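Local coordinates for regulatory protein cox (Enterobacteria phage P2, PDB 4LHF), which binds DNA through a helix-turn-helix domain and represses the Pc promoter, which controls the genes for the immunity repressor and the integrase, at residues Asp10-Gln15 against Val57-Trp62; Leu37-Met42 against Gly53-Tyr58. One frame throughout, in Å; residues are numbered along the deposited sequence.

Interaction 1 of 2, residues Asp10-Gln15 against Val57-Trp62; sequences DAIPYQ and VYLPAW
Asp10 meets Leu59 and Pro60 where strand 54-58 gives way to helix 59-72, and here the contact is tight. Asp10 O accepts the amide of Leu59 N at 2.7 Å (N-H...O 161°), satisfying a first-turn N-H that has no acceptor within its own helix. Pro60, which brings no N-H to that turn, sets its CD 3.3 Å from Asp10 O. The two side chains cross at about a right angle: Asp10 CB lies 3.7 Å from Pro60 CD, which also sits over the centre of the Tyr58 ring. Tyr58 CG stands anti to its own backbone N (chi1 -169°), and the ring's CE1 comes 3.8 Å from Asp10 CB. Small Ala11 takes little room at the edge of that ring.

Farther along, Ile12 and Val57 form an antiparallel hydrogen-bonded pair, Ile12 N to Val57 O at 3.0 Å and Val57 N to Ile12 O at 2.9 Å. Their branched side chains share the opposite sheet face from Ala11 and Tyr58, but packing across the segments is looser: Ile12 CG1 is 4.3 Å from Leu59 CD1. Phe17 of helix 14-21 packs on both Ile12 and Val57. A short first strand that leads into a helix and pairs with the second strand of the later hairpin is consistent with a winged helix-turn-helix fold.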
# COMPACT_ATOMS: atom_id res chain seq x y z
N ASP A 10 12.16 -2.99 -2.44
CA ASP A 10 10.85 -2.76 -3.04
C ASP A 10 9.74 -3.43 -2.25
O ASP A 10 8.57 -3.35 -2.61
CB ASP A 10 10.83 -3.25 -4.49
CG ASP A 10 11.68 -2.39 -5.40
OD1 ASP A 10 11.96 -1.24 -5.03
OD2 ASP A 10 12.05 -2.87 -6.49
N ALA A 11 10.11 -4.11 -1.16
CA ALA A 11 9.12 -4.78 -0.33
C ALA A 11 9.47 -4.71 1.15
O ALA A 11 10.63 -4.86 1.53
CB ALA A 11 8.95 -6.22 -0.76
N ILE A 12 8.46 -4.48 1.99
CA ILE A 12 8.67 -4.49 3.43
C ILE A 12 7.60 -5.30 4.14
O ILE A 12 6.45 -5.29 3.71
CB ILE A 12 8.71 -3.06 4.04
CG1 ILE A 12 7.43 -2.29 3.72
CG2 ILE A 12 9.93 -2.30 3.55
CD1 ILE A 12 7.35 -0.94 4.38
N PRO A 13 7.97 -6.00 5.22
CA PRO A 13 7.00 -6.79 5.98
C PRO A 13 5.83 -5.91 6.40
O PRO A 13 6.03 -4.74 6.71
CB PRO A 13 7.80 -7.22 7.21
CG PRO A 13 9.21 -7.27 6.73
CD PRO A 13 9.33 -6.12 5.77
N TYR A 14 4.62 -6.48 6.40
CA TYR A 14 3.41 -5.69 6.58
C TYR A 14 3.33 -4.97 7.93
O TYR A 14 2.55 -4.03 8.09
CB TYR A 14 2.16 -6.56 6.36
CG TYR A 14 1.82 -7.47 7.51
CD1 TYR A 14 0.77 -7.17 8.37
CD2 TYR A 14 2.54 -8.64 7.74
CE1 TYR A 14 0.45 -7.99 9.42
CE2 TYR A 14 2.22 -9.48 8.80
CZ TYR A 14 1.17 -9.15 9.63
OH TYR A 14 0.85 -9.97 10.69
N GLN A 15 4.14 -5.41 8.88
CA GLN A 15 4.20 -4.77 10.19
C GLN A 15 4.89 -3.41 10.10
O GLN A 15 4.44 -2.44 10.71
CB GLN A 15 4.93 -5.65 11.20
CG GLN A 15 4.35 -7.05 11.34
CD GLN A 15 5.04 -8.06 10.45
OE1 GLN A 15 5.38 -7.77 9.30
NE2 GLN A 15 5.27 -9.26 10.98
N VAL A 57 4.52 -6.20 1.82
CA VAL A 57 3.94 -5.23 0.90
C VAL A 57 4.96 -4.82 -0.16
O VAL A 57 6.09 -4.42 0.17
CB VAL A 57 3.43 -3.99 1.64
CG1 VAL A 57 2.92 -2.96 0.64
CG2 VAL A 57 2.34 -4.38 2.62
N TYR A 58 4.55 -4.95 -1.42
CA TYR A 58 5.37 -4.57 -2.56
C TYR A 58 5.10 -3.11 -2.91
O TYR A 58 4.02 -2.76 -3.37
CB TYR A 58 5.05 -5.47 -3.75
CG TYR A 58 6.01 -5.34 -4.91
CD1 TYR A 58 7.34 -5.72 -4.78
CD2 TYR A 58 5.59 -4.87 -6.14
CE1 TYR A 58 8.22 -5.61 -5.83
CE2 TYR A 58 6.46 -4.76 -7.21
CZ TYR A 58 7.78 -5.13 -7.05
OH TYR A 58 8.65 -5.02 -8.10
N LEU A 59 6.10 -2.27 -2.67
CA LEU A 59 5.93 -0.81 -2.73
C LEU A 59 5.76 -0.16 -4.11
O LEU A 59 5.01 0.82 -4.23
CB LEU A 59 7.06 -0.13 -1.94
CG LEU A 59 7.11 -0.55 -0.47
CD1 LEU A 59 8.37 -0.04 0.21
CD2 LEU A 59 5.88 -0.06 0.25
N PRO A 60 6.47 -0.65 -5.15
CA PRO A 60 6.24 -0.04 -6.47
C PRO A 60 4.79 -0.13 -6.93
O PRO A 60 4.25 0.86 -7.44
CB PRO A 60 7.13 -0.89 -7.39
CG PRO A 60 8.23 -1.34 -6.51
CD PRO A 60 7.61 -1.57 -5.17
N ALA A 61 4.17 -1.29 -6.75
CA ALA A 61 2.78 -1.47 -7.12
C ALA A 61 1.88 -0.54 -6.31
O ALA A 61 0.94 0.05 -6.85
CB ALA A 61 2.36 -2.92 -6.90
N TRP A 62 2.19 -0.41 -5.03
CA TRP A 62 1.43 0.44 -4.12
C TRP A 62 1.46 1.90 -4.55
O TRP A 62 0.42 2.52 -4.74
CB TRP A 62 1.98 0.28 -2.69
CG TRP A 62 1.49 1.28 -1.69
CD1 TRP A 62 2.23 2.23 -1.05
CD2 TRP A 62 0.15 1.41 -1.19
NE1 TRP A 62 1.43 2.95 -0.19
CE2 TRP A 62 0.16 2.47 -0.26
CE3 TRP A 62 -1.05 0.74 -1.45
CZ2 TRP A 62 -0.99 2.87 0.41
CZ3 TRP A 62 -2.19 1.15 -0.78
CH2 TRP A 62 -2.15 2.20 0.14

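Interaction 2 of 2, residues Leu37-Met42 against Gly53-Tyr58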
# COMPACT_ATOMS: atom_id res chain seq x y z
N LEU A 37 -4.38 -4.50 -0.52
CA LEU A 37 -2.97 -4.16 -0.65
C LEU A 37 -2.19 -5.09 -1.58
O LEU A 37 -2.43 -6.29 -1.61
CB LEU A 37 -2.30 -4.15 0.73
CG LEU A 37 -2.83 -3.12 1.74
CD1 LEU A 37 -2.19 -3.32 3.09
CD2 LEU A 37 -2.58 -1.72 1.23
N PRO A 38 -1.24 -4.51 -2.35
CA PRO A 38 -0.35 -5.30 -3.20
C PRO A 38 0.59 -6.12 -2.32
O PRO A 38 1.37 -5.55 -1.56
CB PRO A 38 0.43 -4.24 -3.98
CG PRO A 38 0.34 -3.01 -3.14
CD PRO A 38 -0.99 -3.07 -2.47
N VAL A 39 0.52 -7.44 -2.44
CA VAL A 39 1.15 -8.32 -1.46
C VAL A 39 1.95 -9.46 -2.09
O VAL A 39 1.55 -10.03 -3.11
CB VAL A 39 0.09 -8.87 -0.48
CG1 VAL A 39 0.35 -10.32 -0.11
CG2 VAL A 39 0.04 -8.01 0.77
N ILE A 40 3.09 -9.77 -1.49
CA ILE A 40 3.86 -10.95 -1.82
C ILE A 40 3.93 -11.83 -0.59
O ILE A 40 4.05 -11.34 0.53
CB ILE A 40 5.29 -10.59 -2.25
CG1 ILE A 40 5.25 -9.61 -3.42
CG2 ILE A 40 6.07 -11.84 -2.63
CD1 ILE A 40 6.61 -9.26 -3.95
N ASP A 41 3.86 -13.14 -0.79
CA ASP A 41 3.89 -14.08 0.32
C ASP A 41 5.21 -14.84 0.38
O ASP A 41 5.58 -15.54 -0.55
CB ASP A 41 2.72 -15.06 0.22
CG ASP A 41 2.62 -15.96 1.43
OD1 ASP A 41 2.34 -15.44 2.53
OD2 ASP A 41 2.82 -17.19 1.29
N MET A 42 5.92 -14.67 1.50
CA MET A 42 7.12 -15.45 1.76
C MET A 42 6.77 -16.65 2.63
O MET A 42 6.38 -16.50 3.79
CB MET A 42 8.19 -14.59 2.44
CG MET A 42 9.57 -15.20 2.41
SD MET A 42 10.83 -14.13 3.12
CE MET A 42 10.29 -14.09 4.82
N GLY A 53 2.44 -17.41 5.14
CA GLY A 53 3.56 -17.03 5.99
C GLY A 53 3.72 -15.53 6.11
O GLY A 53 2.77 -14.81 6.42
N GLU A 54 4.93 -15.04 5.85
CA GLU A 54 5.22 -13.62 5.94
C GLU A 54 4.56 -12.84 4.81
O GLU A 54 4.79 -13.12 3.64
CB GLU A 54 6.73 -13.36 5.92
CG GLU A 54 7.42 -13.61 7.25
CD GLU A 54 8.35 -12.47 7.64
OE1 GLU A 54 7.84 -11.37 7.94
OE2 GLU A 54 9.58 -12.68 7.63
N TYR A 55 3.74 -11.86 5.17
CA TYR A 55 3.14 -10.98 4.18
C TYR A 55 3.98 -9.72 3.99
O TYR A 55 4.13 -8.92 4.91
CB TYR A 55 1.71 -10.61 4.58
CG TYR A 55 0.66 -11.58 4.08
CD1 TYR A 55 0.76 -12.16 2.83
CD2 TYR A 55 -0.43 -11.92 4.87
CE1 TYR A 55 -0.19 -13.04 2.36
CE2 TYR A 55 -1.39 -12.80 4.42
CZ TYR A 55 -1.27 -13.36 3.16
OH TYR A 55 -2.22 -14.24 2.70
N TRP A 56 4.53 -9.56 2.79
CA TRP A 56 5.33 -8.39 2.47
C TRP A 56 4.58 -7.49 1.51
O TRP A 56 4.06 -7.95 0.50
CB TRP A 56 6.66 -8.81 1.83
CG TRP A 56 7.59 -9.55 2.74
CD1 TRP A 56 7.35 -10.74 3.36
CD2 TRP A 56 8.92 -9.17 3.10
NE1 TRP A 56 8.44 -11.11 4.10
CE2 TRP A 56 9.42 -10.17 3.95
CE3 TRP A 56 9.73 -8.07 2.78
CZ2 TRP A 56 10.70 -10.10 4.50
CZ3 TRP A 56 11.00 -8.02 3.32
CH2 TRP A 56 11.48 -9.02 4.18
N VAL A 57 4.52 -6.20 1.82
CA VAL A 57 3.94 -5.23 0.90
C VAL A 57 4.96 -4.82 -0.16
O VAL A 57 6.09 -4.42 0.17
CB VAL A 57 3.43 -3.99 1.64
CG1 VAL A 57 2.92 -2.96 0.64
CG2 VAL A 57 2.34 -4.38 2.62
N TYR A 58 4.55 -4.95 -1.42
CA TYR A 58 5.37 -4.57 -2.56
C TYR A 58 5.10 -3.11 -2.91
O TYR A 58 4.02 -2.76 -3.37
CB TYR A 58 5.05 -5.47 -3.75
CG TYR A 58 6.01 -5.34 -4.91
CD1 TYR A 58 7.34 -5.72 -4.78
CD2 TYR A 58 5.59 -4.87 -6.14
CE1 TYR A 58 8.22 -5.61 -5.83
CE2 TYR A 58 6.46 -4.76 -7.21
CZ TYR A 58 7.78 -5.13 -7.05
OH TYR A 58 8.65 -5.02 -8.10
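Ile40 and Trp56 exchange backbone hydrogen bonds in both directions, and the nearly straight link from Ile40 N to Trp56 O (2.9 Å) has its donor close to the line of the carbonyl. Met42 and Glu54 form the next hydrogen-bonded pair toward the turn, while at the other end Tyr58 N reaches Pro38 O from above the carbonyl plane.

Met42 shows how a flexible thioether can follow an indole. Its CB lies near Trp56 NE1 and Glu54 O. CG stands anti to the backbone N (chi1 -165°) and carries the chain on to SD, which is 4.7 Å from the centroid of the indole five-membered ring, an oblique Met-aromatic contact. A bend at chi3 (66°) then places CE 3.6 Å from Trp56 NE1 and 3.2 Å from Glu54 OE2, with Glu54 running beside Met42 in the same direction.

These two antiparallel strands make the hairpin that follows the helix pair, the place of the wing in a winged helix-turn-helix domain; such wings commonly approach DNA, though part of the loop joining this pair is not modelled.

The sheet's other face carries Val39, Asp41, Tyr55 and Val57. Val39 CG1 meets Tyr55 CD1 at 3.5 Å, and Ile32 of helix 25-34 packs against both side chains. Near the turn, Asp41 OD1 uses its syn lone pair to accept Gly53 N at 3.3 Å, while OD2 is bonded to Thr43 OG1; a short carboxylate can thus tie both arms of the loop. Gly53, with no side chain, lets its CA lie close to Met42 O. Back on the indole side, Ile40 CD1 rests 3.7 Å from Tyr58 CD1.

Overall arrangement
Interactions 1 and 2 both hold strand 54-58, the middle strand of the small antiparallel sheet, and share Val57 and Tyr58; strands 11-13 and 39-42 flank it. Both are mainly surface contacts, with Val57 the buried residue in each. Interaction 1 lies nearer the centre of the chain and covers less area: its side-chain contacts are mostly apolar, and it ties the sheet to the starts of two helices. Interaction 2 is a longer ladder reaching outward, where aromatic, sulphur and carboxylate groups mix. Tyr14 N probably bonds to Tyr55 O, and Trp62 packs on Leu37, joining the two contacts directly.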